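PDB 2EA3: chymotrypsin from Cellulomonas bogoriensis, which probably acts as a serine endopeptidase of the chymotrypsin-like S1 family, this chain being the protease domain of a longer protein. Local coordinates for residues A[71-74]-A[78-81]. Numbering follows the deposited sequence.
Sequences QVNN and GRVQ. With SO4 (sulfate ion), chain C.
G78 meets N74 where a two-stranded antiparallel beta hairpin, strands 71-73 and 79-81, opens into its connecting loop, on the surface of a double-barrel chymotrypsin fold. Its N donates to N74 OD1 at 3.0 Å, tilted 30° from the amide's carbonyl plane, and N74 N donates to G78 O at 3.2 Å from above the carbonyl plane, the N-H nearly straight. Because N74 CG sits between its backbone N and carbonyl carbon (chi1 71°), the amide folds back over G78; OD1 also accepts from S76 N. With an alanine here, the N-H groups of G78 and S76 would probably lose their shared acceptor, leaving the loop less fixed. R79 NH1 hydrogen-bonds to G78 O at 2.9 Å from the face opposite N74 N. R79 NH1 also donates to O4 of a sulfate ion, probably from the crystallisation liquor, at 3.0 Å, and NH2 to its O2 at 2.9 Å. The R79 side chain crosses the Q71 amide obliquely, R79 CB 3.5 Å from Q71 OE1, the amide plane 75° from the guanidinium plane. V80 pairs with V72 through two backbone hydrogen bonds, V80 N to V72 O and V72 N to V80 O, both 2.8 Å; their side chains share the face toward L142. On the face of Q81 and Q71, one water accepts from Q71 NE2 and R79 NE, each at 2.8 Å, and lies in the guanidinium plane.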
ATOM      1  N   GLN A  71       7.088 -10.517   0.696  1.00 12.77           N
ATOM      2  CA  GLN A  71       6.419 -10.825   1.963  1.00 13.53           C
ATOM      3  C   GLN A  71       5.684  -9.606   2.470  1.00 13.30           C
ATOM      4  O   GLN A  71       6.055  -8.474   2.153  1.00 13.82           O
ATOM      5  CB  GLN A  71       7.437 -11.240   3.025  1.00 13.67           C
ATOM      6  CG  GLN A  71       8.243 -12.474   2.663  1.00 17.96           C
ATOM      7  CD  GLN A  71       8.978 -13.021   3.849  1.00 23.98           C
ATOM      8  OE1 GLN A  71       8.725 -14.151   4.272  1.00 29.67           O
ATOM      9  NE2 GLN A  71       9.847 -12.221   4.430  1.00 23.98           N
ATOM     10  N   VAL A  72       4.635  -9.863   3.245  1.00 13.26           N
ATOM     11  CA  VAL A  72       3.883  -8.850   3.968  1.00 11.77           C
ATOM     12  C   VAL A  72       3.908  -9.211   5.460  1.00 11.96           C
ATOM     13  O   VAL A  72       3.757 -10.382   5.838  1.00 12.15           O
ATOM     14  CB  VAL A  72       2.414  -8.731   3.441  1.00 11.68           C
ATOM     15  CG1 VAL A  72       1.601  -7.804   4.326  1.00 11.35           C
ATOM     16  CG2 VAL A  72       2.389  -8.242   1.973  1.00 11.10           C
ATOM     17  N   ASN A  73       4.139  -8.217   6.307  1.00 11.50           N
ATOM     18  CA  ASN A  73       4.156  -8.444   7.745  1.00 11.75           C
ATOM     19  C   ASN A  73       2.735  -8.729   8.248  1.00 11.75           C
ATOM     20  O   ASN A  73       1.831  -7.927   7.999  1.00 12.39           O
ATOM     21  CB  ASN A  73       4.707  -7.196   8.422  1.00 10.52           C
ATOM     22  CG  ASN A  73       5.043  -7.410   9.885  1.00 11.82           C
ATOM     23  OD1 ASN A  73       4.647  -8.413  10.492  1.00 10.40           O
ATOM     24  ND2 ASN A  73       5.769  -6.453  10.464  1.00 10.67           N
ATOM     25  N   ASN A  74       2.522  -9.857   8.943  1.00 11.85           N
ATOM     26  CA  ASN A  74       1.185 -10.102   9.536  1.00 12.80           C
ATOM     27  C   ASN A  74       0.989  -9.547  10.942  1.00 13.17           C
ATOM     28  O   ASN A  74      -0.096  -9.697  11.534  1.00 13.14           O
ATOM     29  CB  ASN A  74       0.781 -11.586   9.466  1.00 13.02           C
ATOM     30  CG  ASN A  74       1.586 -12.469  10.406  1.00 14.87           C
ATOM     31  OD1 ASN A  74       2.292 -12.001  11.292  1.00 14.54           O
ATOM     32  ND2 ASN A  74       1.475 -13.776  10.204  1.00 19.15           N
ATOM     33  N   GLY A  78       4.918 -13.156  12.066  1.00 18.07           N
ATOM     34  CA  GLY A  78       5.065 -13.958  10.858  1.00 17.61           C
ATOM     35  C   GLY A  78       5.036 -13.115   9.599  1.00 17.27           C
ATOM     36  O   GLY A  78       4.962 -11.870   9.650  1.00 15.94           O
ATOM     37  N   ARG A  79       5.106 -13.793   8.460  1.00 17.65           N
ATOM     38  CA  ARG A  79       5.016 -13.106   7.178  1.00 18.27           C
ATOM     39  C   ARG A  79       4.095 -13.861   6.260  1.00 18.02           C
ATOM     40  O   ARG A  79       3.903 -15.081   6.410  1.00 18.26           O
ATOM     41  CB  ARG A  79       6.393 -12.894   6.545  1.00 18.93           C
ATOM     42  CG  ARG A  79       7.106 -11.600   7.048  1.00 21.26           C
ATOM     43  CD  ARG A  79       8.183 -11.997   7.982  1.00 26.89           C
ATOM     44  NE  ARG A  79       8.915 -10.871   8.549  1.00 26.71           N
ATOM     45  CZ  ARG A  79       8.545 -10.203   9.642  1.00 28.79           C
ATOM     46  NH1 ARG A  79       7.422 -10.504  10.288  1.00 24.33           N
ATOM     47  NH2 ARG A  79       9.306  -9.214  10.088  1.00 30.39           N
ATOM     48  N   VAL A  80       3.481 -13.117   5.353  1.00 17.44           N
ATOM     49  CA  VAL A  80       2.630 -13.686   4.347  1.00 17.76           C
ATOM     50  C   VAL A  80       3.384 -13.588   3.026  1.00 17.66           C
ATOM     51  O   VAL A  80       3.836 -12.502   2.629  1.00 16.67           O
ATOM     52  CB  VAL A  80       1.282 -12.934   4.255  1.00 17.85           C
ATOM     53  CG1 VAL A  80       0.390 -13.538   3.155  1.00 18.49           C
ATOM     54  CG2 VAL A  80       0.577 -12.946   5.615  1.00 19.73           C
ATOM     55  N   GLN A  81       3.484 -14.719   2.334  1.00 17.66           N
ATOM     56  CA  GLN A  81       4.091 -14.747   1.012  1.00 18.67           C
ATOM     57  C   GLN A  81       3.178 -14.085  -0.021  1.00 18.30           C
ATOM     58  O   GLN A  81       1.974 -14.381  -0.102  1.00 19.29           O
ATOM     59  CB  GLN A  81       4.423 -16.181   0.587  1.00 19.74           C
ATOM     60  CG  GLN A  81       5.708 -16.725   1.179  1.00 25.05           C
ATOM     61  CD  GLN A  81       6.954 -16.141   0.525  1.00 29.95           C
ATOM     62  OE1 GLN A  81       6.945 -15.740  -0.647  1.00 33.77           O
ATOM     63  NE2 GLN A  81       8.037 -16.092   1.285  1.00 33.84           N
TER
HETATM   64  S   SO4 C 191       8.394  -8.947  13.810  1.00 61.85           S
HETATM   65  O1  SO4 C 191       7.539  -7.763  13.828  1.00 62.08           O
HETATM   66  O2  SO4 C 191       9.559  -8.697  12.967  1.00 61.93           O
HETATM   67  O3  SO4 C 191       8.830  -9.259  15.167  1.00 62.22           O
HETATM   68  O4  SO4 C 191       7.664 -10.091  13.276  1.00 62.14           O
HETATM   69  O   HOH W   1      11.071 -11.599   6.837  1.00 25.74           O